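Local coordinates for redox-sensing transcriptional repressor Rex (Thermoanaerobacter ethanolicus, PDB 3WG9), which probably represses transcription by binding DNA as a homodimer, releasing or holding its target genes according to the cellular NADH/NAD(+) balance, at residues Thr87-Ala92 / Ala98-Thr103; Lys172-Phe177 / Leu182-Asp187; Arg13-Tyr18 / Thr76-Leu81. All coordinates share one frame; numbering follows the deposited sequence.

Going along the chain from the N terminus, interaction 3 comes first and closes a long loop: helix 9-27 meets the end of helix 68-78 after 57 intervening residues, which include the rest of the predicted helix-turn-helix. The chain then enters the Rossmann-type domain at strand 85-90, where interaction 1 closes a tight strand-to-helix turn. Far later, interaction 2 closes a four-residue loop between strand 173-176 and the segment leading into strand 189-192. The three follow in series, neither nested nor crossed. Interactions 1 and 2 meet in space, with I99 packing on F177 and W175 and T103 on W175; interaction 3 stands apart. All three touch the second subunit.

Interaction 1 of 3, residues Thr87-Ala92 / Ala98-Thr103; sequences TIIIGA and AIANYT. With SO4 (sulfate ion), chain E.
I89 carries this contact with one methyl. With CG1 anti to the carbonyl carbon (chi1 -71°) and the chain extended beyond it, CD1 is carried across to the helix. There it lands on the small residue A100, 3.5 Å from A100 N and 3.7 Å from A100 CB. A100 has nothing beyond CB, and the strand and helix come together here, with the CA atoms of I89 and A100 7.4 Å apart. CD1 of I89 also lies 4.3 Å from I99 CG2, a looser touch; the other branch of I99 leads away from the strand to F177.

Toward T87 the fit slackens. The side chains of T87 and T103 do not meet, and a water fills in between them, 2.7 Å from T87 OG1 and likewise 2.7 Å from T103 OG1. At the far side of the helix N101 is exposed and Y102 partly so, though N94 and S196 of the second subunit pack on them in turn. A sulfate, probably from the crystallisation liquor, lies at the edge of the Y102 ring near its plane; the modelled 2.3 Å between Y102 OH and sulfate O1 is too short to trust in detail. The ion is also held by S196 and H194 of the second subunit. A98 and Y102 belong to different NAD(+) sites of this protein, neither occupied in this chain.

G91 and A92 start the glycine-rich turn that probably receives the nucleotide, and A92 N is bonded to D117. Strand 85-90 and helix 94-102 are the first two elements of a Rossmann beta-alpha-beta unit that ends in strand 110-117. Strand 85-90 runs between strands 110-117 and 149-152; I89 also packs on L112 and I151, while I88, pointing to the other side of the sheet, meets helix 138-144.

Interaction 2 of 3, residues Lys172-Phe177 / Leu182-Asp187; sequences KAIWNF and LKVPDD
The amide of N176 is the flat group that meets L182. CD1 of L182 sits almost straight above one face, 3.7 Å from N176 CG and about equally far from OD1 and ND2, while L182 CG leans over the nitrogen side, 3.8 Å from N176 ND2. With CG anti to the backbone N (chi1 173°), the amide swings out to the loop, and hydrogen bonds from both ends of the amide fix its rotation: OD1 accepts from L178 N, and ND2 donates to N192 OD1 and I180 O. These partners satisfy a buried amide beneath a greasy cover. Two aromatic rings pack at the end of the strand: F177 CE2 lies 3.6 Å above a face of the W175 ring, offset toward its rim, and W175 CZ3 in turn lies at the edge of the F177 ring. F177 lines the NADH site.

Two residues back along the strand, I174 and V184 pass alongside with their ends pointing opposite ways, I174 CD1 4.0 Å from V184 CG1. At the exposed end a water donates to both K172 O (2.6 Å) and D187 O (2.9 Å).

Loop 182-187 runs back nearly antiparallel to strand 173-176, within a helix-free connection to the neighbouring parallel strand 189-192 of the Rossmann-type sheet; the contact packs that connection back on the sheet. Helix 159-168 lies against I174 and L182, and L152 of strand 149-152 packs on both.

Interaction 3 of 3, residues Arg13-Tyr18 / Thr76-Leu81; sequences RRLPRY and TKILGL
L15 and I78 meet with their side chains at about a right angle, L15 CD1 resting 3.8 Å from I78 CG2. In I78, chi1 of -75° sets CG1 beside the backbone N and leaves CG2 anti to it, and CG2 is the methyl that meets L15. L79 takes a different approach: it and P16 meet at a slant, through L79 CD2 and P16 CG. Its two methyls part over helix 9-27: CD2 touches both L15 CB (3.9 Å) and P16 CG (4.0 Å), while CD1 lies against the backbone, 4.1 Å from P16 CA.

The nitrogen of P16 carries no hydrogen, so the bond to the preceding turn is missing and helix 9-27 kinks there. On the other side, helix 68-78 ends in a Schellman motif: G80, with positive phi, sends its N to K77 O (3.1 Å), and L81 N bonds to T76 O. I78, in the last turn, and L79, just after it, both face helix 9-27, within the winged-helix DNA-binding part of the repressor.

F56 packs on both L15 and I78, and L75 of helix 68-78 adds to L15 and to Y18. L79 also reaches H19 of helix 9-27, and its carbonyl O is bonded to S203 OG of the second subunit.

Interaction 1 of 3, residues Thr87-Ala92 / Ala98-Thr103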
loop_
_atom_site.group_PDB
_atom_site.type_symbol
_atom_site.label_atom_id
_atom_site.label_comp_id
_atom_site.label_asym_id
_atom_site.label_seq_id
_atom_site.Cartn_x
_atom_site.Cartn_y
_atom_site.Cartn_z
ATOM N N THR B 87 -10.141 -15.219 6.578
ATOM C CA THR B 87 -8.907 -15.115 5.840
ATOM C C THR B 87 -7.976 -16.272 6.148
ATOM O O THR B 87 -8.018 -16.874 7.234
ATOM C CB THR B 87 -8.197 -13.775 6.167
ATOM O OG1 THR B 87 -7.727 -13.797 7.527
ATOM C CG2 THR B 87 -9.198 -12.605 5.944
ATOM N N ILE B 88 -7.096 -16.556 5.214
ATOM C CA ILE B 88 -5.941 -17.365 5.467
ATOM C C ILE B 88 -4.763 -16.630 4.900
ATOM O O ILE B 88 -4.911 -15.822 3.993
ATOM C CB ILE B 88 -6.027 -18.750 4.787
ATOM C CG1 ILE B 88 -6.209 -18.644 3.262
ATOM C CG2 ILE B 88 -7.191 -19.551 5.372
ATOM C CD1 ILE B 88 -6.372 -20.012 2.545
ATOM N N ILE B 89 -3.583 -16.928 5.424
ATOM C CA ILE B 89 -2.341 -16.382 4.855
ATOM C C ILE B 89 -1.555 -17.537 4.340
ATOM O O ILE B 89 -1.398 -18.560 5.062
ATOM C CB ILE B 89 -1.564 -15.684 6.015
ATOM C CG1 ILE B 89 -2.331 -14.416 6.375
ATOM C CG2 ILE B 89 -0.127 -15.309 5.613
ATOM C CD1 ILE B 89 -1.733 -13.619 7.562
ATOM N N ILE B 90 -1.016 -17.381 3.129
ATOM C CA ILE B 90 -0.117 -18.347 2.546
ATOM C C ILE B 90 1.314 -17.752 2.645
ATOM O O ILE B 90 1.602 -16.649 2.108
ATOM C CB ILE B 90 -0.394 -18.633 1.069
ATOM C CG1 ILE B 90 -1.891 -18.856 0.756
ATOM C CG2 ILE B 90 0.518 -19.825 0.590
ATOM C CD1 ILE B 90 -2.500 -19.928 1.636
ATOM N N GLY B 91 2.169 -18.453 3.379
ATOM C CA GLY B 91 3.576 -17.980 3.624
ATOM C C GLY B 91 3.745 -17.680 5.108
ATOM O O GLY B 91 3.065 -16.793 5.636
ATOM N N ALA B 92 4.571 -18.455 5.811
ATOM C CA ALA B 92 4.783 -18.227 7.231
ATOM C C ALA B 92 6.145 -17.610 7.552
ATOM O O ALA B 92 6.496 -17.582 8.704
ATOM C CB ALA B 92 4.617 -19.518 8.065
ATOM N N ALA B 98 4.092 -10.722 9.677
ATOM C CA ALA B 98 3.822 -9.267 9.897
ATOM C C ALA B 98 2.388 -8.969 9.494
ATOM O O ALA B 98 1.700 -8.107 10.087
ATOM C CB ALA B 98 4.763 -8.406 9.047
ATOM N N ILE B 99 1.967 -9.601 8.389
ATOM C CA ILE B 99 0.581 -9.384 7.956
ATOM C C ILE B 99 -0.386 -10.038 8.932
ATOM O O ILE B 99 -1.439 -9.468 9.259
ATOM C CB ILE B 99 0.342 -9.828 6.508
ATOM C CG1 ILE B 99 1.245 -9.025 5.582
ATOM C CG2 ILE B 99 -1.185 -9.619 6.109
ATOM C CD1 ILE B 99 1.223 -7.485 5.821
ATOM N N ALA B 100 -0.025 -11.208 9.463
ATOM C CA ALA B 100 -0.822 -11.810 10.502
ATOM C C ALA B 100 -0.962 -10.844 11.691
ATOM O O ALA B 100 -2.075 -10.624 12.180
ATOM C CB ALA B 100 -0.228 -13.161 10.934
ATOM N N ASN B 101 0.139 -10.224 12.119
ATOM C CA ASN B 101 0.110 -9.193 13.187
ATOM C C ASN B 101 -0.753 -7.973 12.787
ATOM O O ASN B 101 -1.549 -7.480 13.576
ATOM C CB ASN B 101 1.543 -8.721 13.584
ATOM C CG ASN B 101 2.480 -9.865 14.070
ATOM O OD1 ASN B 101 3.743 -9.725 14.050
ATOM N ND2 ASN B 101 1.888 -10.967 14.544
ATOM N N TYR B 102 -0.626 -7.499 11.550
ATOM C CA TYR B 102 -1.385 -6.321 11.102
ATOM C C TYR B 102 -2.918 -6.576 11.088
ATOM O O TYR B 102 -3.715 -5.739 11.532
ATOM C CB TYR B 102 -0.891 -5.887 9.705
ATOM C CG TYR B 102 -1.572 -4.651 9.181
ATOM C CD1 TYR B 102 -1.058 -3.397 9.488
ATOM C CD2 TYR B 102 -2.736 -4.730 8.365
ATOM C CE1 TYR B 102 -1.713 -2.214 9.051
ATOM C CE2 TYR B 102 -3.383 -3.554 7.893
ATOM C CZ TYR B 102 -2.853 -2.297 8.258
ATOM O OH TYR B 102 -3.398 -1.092 7.850
ATOM N N THR B 103 -3.326 -7.747 10.608
ATOM C CA THR B 103 -4.747 -8.064 10.460
ATOM C C THR B 103 -5.533 -8.598 11.671
ATOM O O THR B 103 -6.715 -8.904 11.507
ATOM C CB THR B 103 -5.052 -8.915 9.193
ATOM O OG1 THR B 103 -4.441 -10.198 9.276
ATOM C CG2 THR B 103 -4.587 -8.211 7.919
HETATM S S SO4 E . -3.377 2.206 8.190
HETATM O O1 SO4 E . -2.725 0.986 8.695
HETATM O O2 SO4 E . -2.438 3.345 8.037
HETATM O O3 SO4 E . -3.928 1.867 6.877
HETATM O O4 SO4 E . -4.501 2.610 9.050
HETATM O O HOH W 1 -6.727 -11.634 8.787
#

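Interaction 2 of 3, residues Lys172-Phe177 / Leu182-Asp187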
loop_
_atom_site.group_PDB
_atom_site.type_symbol
_atom_site.label_atom_id
_atom_site.label_comp_id
_atom_site.label_asym_id
_atom_site.label_seq_id
_atom_site.Cartn_x
_atom_site.Cartn_y
_atom_site.Cartn_z
ATOM N N LYS B 172 -12.749 -16.378 -2.849
ATOM C CA LYS B 172 -13.474 -15.246 -3.505
ATOM C C LYS B 172 -12.590 -14.043 -3.811
ATOM O O LYS B 172 -12.899 -13.222 -4.686
ATOM C CB LYS B 172 -14.651 -14.747 -2.652
ATOM C CG LYS B 172 -15.700 -15.868 -2.300
ATOM C CD LYS B 172 -16.836 -15.213 -1.451
ATOM C CE LYS B 172 -18.024 -16.173 -1.213
ATOM N NZ LYS B 172 -17.582 -17.383 -0.470
ATOM N N ALA B 173 -11.486 -13.916 -3.069
ATOM C CA ALA B 173 -10.576 -12.788 -3.263
ATOM C C ALA B 173 -9.189 -13.212 -2.829
ATOM O O ALA B 173 -9.040 -14.049 -1.893
ATOM C CB ALA B 173 -11.005 -11.676 -2.309
ATOM N N ILE B 174 -8.211 -12.546 -3.440
ATOM C CA ILE B 174 -6.819 -12.720 -3.129
ATOM C C ILE B 174 -6.208 -11.367 -2.889
ATOM O O ILE B 174 -6.371 -10.416 -3.701
ATOM C CB ILE B 174 -6.080 -13.421 -4.322
ATOM C CG1 ILE B 174 -6.546 -14.902 -4.339
ATOM C CG2 ILE B 174 -4.548 -13.341 -4.109
ATOM C CD1 ILE B 174 -5.998 -15.697 -5.544
ATOM N N TRP B 175 -5.522 -11.265 -1.750
ATOM C CA TRP B 175 -4.765 -10.035 -1.435
ATOM C C TRP B 175 -3.289 -10.378 -1.637
ATOM O O TRP B 175 -2.705 -11.195 -0.916
ATOM C CB TRP B 175 -5.088 -9.595 0.009
ATOM C CG TRP B 175 -4.694 -8.188 0.344
ATOM C CD1 TRP B 175 -4.645 -7.118 -0.525
ATOM C CD2 TRP B 175 -4.346 -7.677 1.625
ATOM N NE1 TRP B 175 -4.317 -5.951 0.158
ATOM C CE2 TRP B 175 -4.098 -6.276 1.476
ATOM C CE3 TRP B 175 -4.255 -8.245 2.893
ATOM C CZ2 TRP B 175 -3.673 -5.478 2.524
ATOM C CZ3 TRP B 175 -3.847 -7.431 3.963
ATOM C CH2 TRP B 175 -3.628 -6.046 3.778
ATOM N N ASN B 176 -2.691 -9.824 -2.687
ATOM C CA ASN B 176 -1.416 -10.350 -3.189
ATOM C C ASN B 176 -0.263 -9.393 -2.803
ATOM O O ASN B 176 -0.233 -8.301 -3.318
ATOM C CB ASN B 176 -1.472 -10.440 -4.723
ATOM C CG ASN B 176 -0.121 -10.819 -5.343
ATOM O OD1 ASN B 176 0.686 -11.547 -4.736
ATOM N ND2 ASN B 176 0.161 -10.256 -6.526
ATOM N N PHE B 177 0.647 -9.801 -1.927
ATOM C CA PHE B 177 1.819 -8.965 -1.564
ATOM C C PHE B 177 3.057 -9.130 -2.454
ATOM O O PHE B 177 4.072 -8.460 -2.232
ATOM C CB PHE B 177 2.245 -9.234 -0.138
ATOM C CG PHE B 177 1.361 -8.547 0.851
ATOM C CD1 PHE B 177 1.697 -7.271 1.306
ATOM C CD2 PHE B 177 0.131 -9.100 1.159
ATOM C CE1 PHE B 177 0.871 -6.586 2.193
ATOM C CE2 PHE B 177 -0.712 -8.430 2.057
ATOM C CZ PHE B 177 -0.352 -7.173 2.539
ATOM N N LEU B 182 -0.749 -11.298 -10.718
ATOM C CA LEU B 182 -1.300 -12.657 -10.909
ATOM C C LEU B 182 -2.490 -12.722 -11.871
ATOM O O LEU B 182 -3.149 -11.727 -12.070
ATOM C CB LEU B 182 -1.713 -13.240 -9.558
ATOM C CG LEU B 182 -0.556 -13.340 -8.573
ATOM C CD1 LEU B 182 -1.115 -13.842 -7.276
ATOM C CD2 LEU B 182 0.572 -14.239 -9.060
ATOM N N LYS B 183 -2.763 -13.893 -12.432
ATOM C CA LYS B 183 -3.911 -14.107 -13.297
ATOM C C LYS B 183 -4.993 -14.864 -12.495
ATOM O O LYS B 183 -4.692 -15.951 -11.978
ATOM C CB LYS B 183 -3.524 -14.998 -14.477
ATOM C CG LYS B 183 -2.496 -14.401 -15.436
ATOM C CD LYS B 183 -2.637 -12.898 -15.579
ATOM C CE LYS B 183 -1.363 -12.304 -16.193
ATOM N NZ LYS B 183 -0.981 -13.068 -17.420
ATOM N N VAL B 184 -6.209 -14.313 -12.430
ATOM C CA VAL B 184 -7.363 -15.001 -11.810
ATOM C C VAL B 184 -8.562 -14.748 -12.719
ATOM O O VAL B 184 -8.570 -13.787 -13.500
ATOM C CB VAL B 184 -7.704 -14.432 -10.376
ATOM C CG1 VAL B 184 -6.497 -14.623 -9.374
ATOM C CG2 VAL B 184 -8.032 -13.004 -10.468
ATOM N N PRO B 185 -9.610 -15.567 -12.575
ATOM C CA PRO B 185 -10.824 -15.388 -13.355
ATOM C C PRO B 185 -11.442 -14.059 -12.968
ATOM O O PRO B 185 -11.253 -13.563 -11.844
ATOM C CB PRO B 185 -11.720 -16.565 -12.903
ATOM C CG PRO B 185 -10.763 -17.620 -12.458
ATOM C CD PRO B 185 -9.524 -16.896 -11.924
ATOM N N ASP B 186 -12.242 -13.517 -13.867
ATOM C CA ASP B 186 -12.789 -12.184 -13.721
ATOM C C ASP B 186 -13.705 -12.076 -12.509
ATOM O O ASP B 186 -13.951 -10.973 -12.006
ATOM C CB ASP B 186 -13.599 -11.804 -14.962
ATOM C CG ASP B 186 -12.727 -11.368 -16.125
ATOM O OD1 ASP B 186 -11.496 -11.254 -15.977
ATOM O OD2 ASP B 186 -13.281 -11.136 -17.220
ATOM N N ASP B 187 -14.216 -13.202 -12.025
ATOM C CA ASP B 187 -15.171 -13.116 -10.920
ATOM C C ASP B 187 -14.467 -13.101 -9.552
ATOM O O ASP B 187 -15.123 -12.884 -8.534
ATOM C CB ASP B 187 -16.163 -14.309 -10.954
ATOM C CG ASP B 187 -15.448 -15.637 -10.859
ATOM O OD1 ASP B 187 -14.803 -15.978 -11.863
ATOM O OD2 ASP B 187 -15.461 -16.350 -9.785
HETATM O O HOH W 2 -15.314 -13.178 -5.684
#

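Interaction 3 of 3, residues Arg13-Tyr18 / Thr76-Leu81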
loop_
_atom_site.group_PDB
_atom_site.type_symbol
_atom_site.label_atom_id
_atom_site.label_comp_id
_atom_site.label_asym_id
_atom_site.label_seq_id
_atom_site.Cartn_x
_atom_site.Cartn_y
_atom_site.Cartn_z
ATOM N N ARG B 13 -11.231 3.378 -4.557
ATOM C CA ARG B 13 -9.948 3.621 -3.878
ATOM C C ARG B 13 -9.891 4.931 -3.100
ATOM O O ARG B 13 -9.078 5.069 -2.201
ATOM C CB ARG B 13 -8.761 3.633 -4.864
ATOM C CG ARG B 13 -8.555 2.209 -5.506
ATOM C CD ARG B 13 -7.141 2.007 -6.049
ATOM N NE ARG B 13 -7.003 0.687 -6.669
ATOM C CZ ARG B 13 -6.757 -0.431 -5.972
ATOM N NH1 ARG B 13 -6.669 -0.418 -4.625
ATOM N NH2 ARG B 13 -6.543 -1.554 -6.632
ATOM N N ARG B 14 -10.776 5.889 -3.392
ATOM C CA ARG B 14 -10.849 7.056 -2.508
ATOM C C ARG B 14 -11.598 6.776 -1.226
ATOM O O ARG B 14 -11.392 7.480 -0.208
ATOM C CB ARG B 14 -11.543 8.239 -3.204
ATOM C CG ARG B 14 -10.672 8.809 -4.328
ATOM C CD ARG B 14 -11.276 10.117 -4.945
ATOM N NE ARG B 14 -12.473 9.890 -5.765
ATOM C CZ ARG B 14 -12.481 9.732 -7.072
ATOM N NH1 ARG B 14 -11.329 9.721 -7.760
ATOM N NH2 ARG B 14 -13.634 9.555 -7.700
ATOM N N LEU B 15 -12.540 5.840 -1.257
ATOM C CA LEU B 15 -13.388 5.638 -0.050
ATOM C C LEU B 15 -12.644 5.292 1.240
ATOM O O LEU B 15 -13.019 5.770 2.316
ATOM C CB LEU B 15 -14.519 4.608 -0.297
ATOM C CG LEU B 15 -15.488 4.926 -1.466
ATOM C CD1 LEU B 15 -16.440 3.765 -1.766
ATOM C CD2 LEU B 15 -16.342 6.197 -1.111
ATOM N N PRO B 16 -11.666 4.357 1.185
ATOM C CA PRO B 16 -10.898 4.131 2.420
ATOM C C PRO B 16 -10.111 5.352 2.897
ATOM O O PRO B 16 -9.903 5.467 4.098
ATOM C CB PRO B 16 -9.976 2.936 2.085
ATOM C CG PRO B 16 -10.683 2.300 0.837
ATOM C CD PRO B 16 -11.219 3.489 0.093
ATOM N N ARG B 17 -9.632 6.182 1.980
ATOM C CA ARG B 17 -8.968 7.434 2.376
ATOM C C ARG B 17 -9.962 8.329 3.135
ATOM O O ARG B 17 -9.644 8.846 4.218
ATOM C CB ARG B 17 -8.412 8.173 1.166
ATOM C CG ARG B 17 -7.418 7.355 0.301
ATOM C CD ARG B 17 -6.895 8.233 -0.859
ATOM N NE ARG B 17 -6.307 9.464 -0.327
ATOM C CZ ARG B 17 -6.505 10.682 -0.843
ATOM N NH1 ARG B 17 -7.283 10.852 -1.902
ATOM N NH2 ARG B 17 -5.895 11.726 -0.308
ATOM N N TYR B 18 -11.222 8.435 2.670
ATOM C CA TYR B 18 -12.156 9.251 3.482
ATOM C C TYR B 18 -12.363 8.635 4.854
ATOM O O TYR B 18 -12.355 9.341 5.882
ATOM C CB TYR B 18 -13.507 9.360 2.791
ATOM C CG TYR B 18 -13.465 9.891 1.373
ATOM C CD1 TYR B 18 -12.546 10.858 0.970
ATOM C CD2 TYR B 18 -14.407 9.468 0.456
ATOM C CE1 TYR B 18 -12.549 11.366 -0.331
ATOM C CE2 TYR B 18 -14.447 9.997 -0.820
ATOM C CZ TYR B 18 -13.512 10.928 -1.226
ATOM O OH TYR B 18 -13.569 11.360 -2.539
ATOM N N THR B 76 -17.996 3.165 6.915
ATOM C CA THR B 76 -17.748 1.842 7.447
ATOM C C THR B 76 -18.667 0.826 6.798
ATOM O O THR B 76 -18.234 -0.269 6.399
ATOM C CB THR B 76 -17.984 1.796 8.981
ATOM O OG1 THR B 76 -17.010 2.631 9.609
ATOM C CG2 THR B 76 -17.812 0.355 9.507
ATOM N N LYS B 77 -19.953 1.174 6.726
ATOM C CA LYS B 77 -20.963 0.344 6.078
ATOM C C LYS B 77 -20.670 0.158 4.591
ATOM O O LYS B 77 -20.778 -0.944 4.056
ATOM C CB LYS B 77 -22.359 1.000 6.240
ATOM C CG LYS B 77 -23.486 0.338 5.403
ATOM C CD LYS B 77 -24.901 0.992 5.494
ATOM C CE LYS B 77 -24.947 2.295 4.696
ATOM N NZ LYS B 77 -26.134 2.477 3.811
ATOM N N ILE B 78 -20.377 1.260 3.895
ATOM C CA ILE B 78 -20.132 1.198 2.441
ATOM C C ILE B 78 -18.919 0.279 2.168
ATOM O O ILE B 78 -18.906 -0.480 1.182
ATOM C CB ILE B 78 -19.837 2.623 1.892
ATOM C CG1 ILE B 78 -21.139 3.421 1.820
ATOM C CG2 ILE B 78 -19.232 2.592 0.491
ATOM C CD1 ILE B 78 -20.799 4.952 1.737
ATOM N N LEU B 79 -17.943 0.323 3.052
ATOM C CA LEU B 79 -16.691 -0.468 2.844
ATOM C C LEU B 79 -16.829 -1.918 3.288
ATOM O O LEU B 79 -15.850 -2.674 3.194
ATOM C CB LEU B 79 -15.511 0.161 3.607
ATOM C CG LEU B 79 -15.133 1.485 2.960
ATOM C CD1 LEU B 79 -14.242 2.254 3.920
ATOM C CD2 LEU B 79 -14.447 1.211 1.625
ATOM N N GLY B 80 -18.039 -2.292 3.737
ATOM C CA GLY B 80 -18.352 -3.680 4.155
ATOM C C GLY B 80 -17.665 -4.041 5.451
ATOM O O GLY B 80 -17.565 -5.234 5.792
ATOM N N LEU B 81 -17.310 -3.024 6.231
ATOM C CA LEU B 81 -16.608 -3.220 7.508
ATOM C C LEU B 81 -17.530 -3.524 8.699
ATOM O O LEU B 81 -17.041 -3.781 9.783
ATOM C CB LEU B 81 -15.618 -2.089 7.814
ATOM C CG LEU B 81 -14.603 -1.850 6.674
ATOM C CD1 LEU B 81 -13.750 -0.670 7.011
ATOM C CD2 LEU B 81 -13.686 -3.062 6.549
#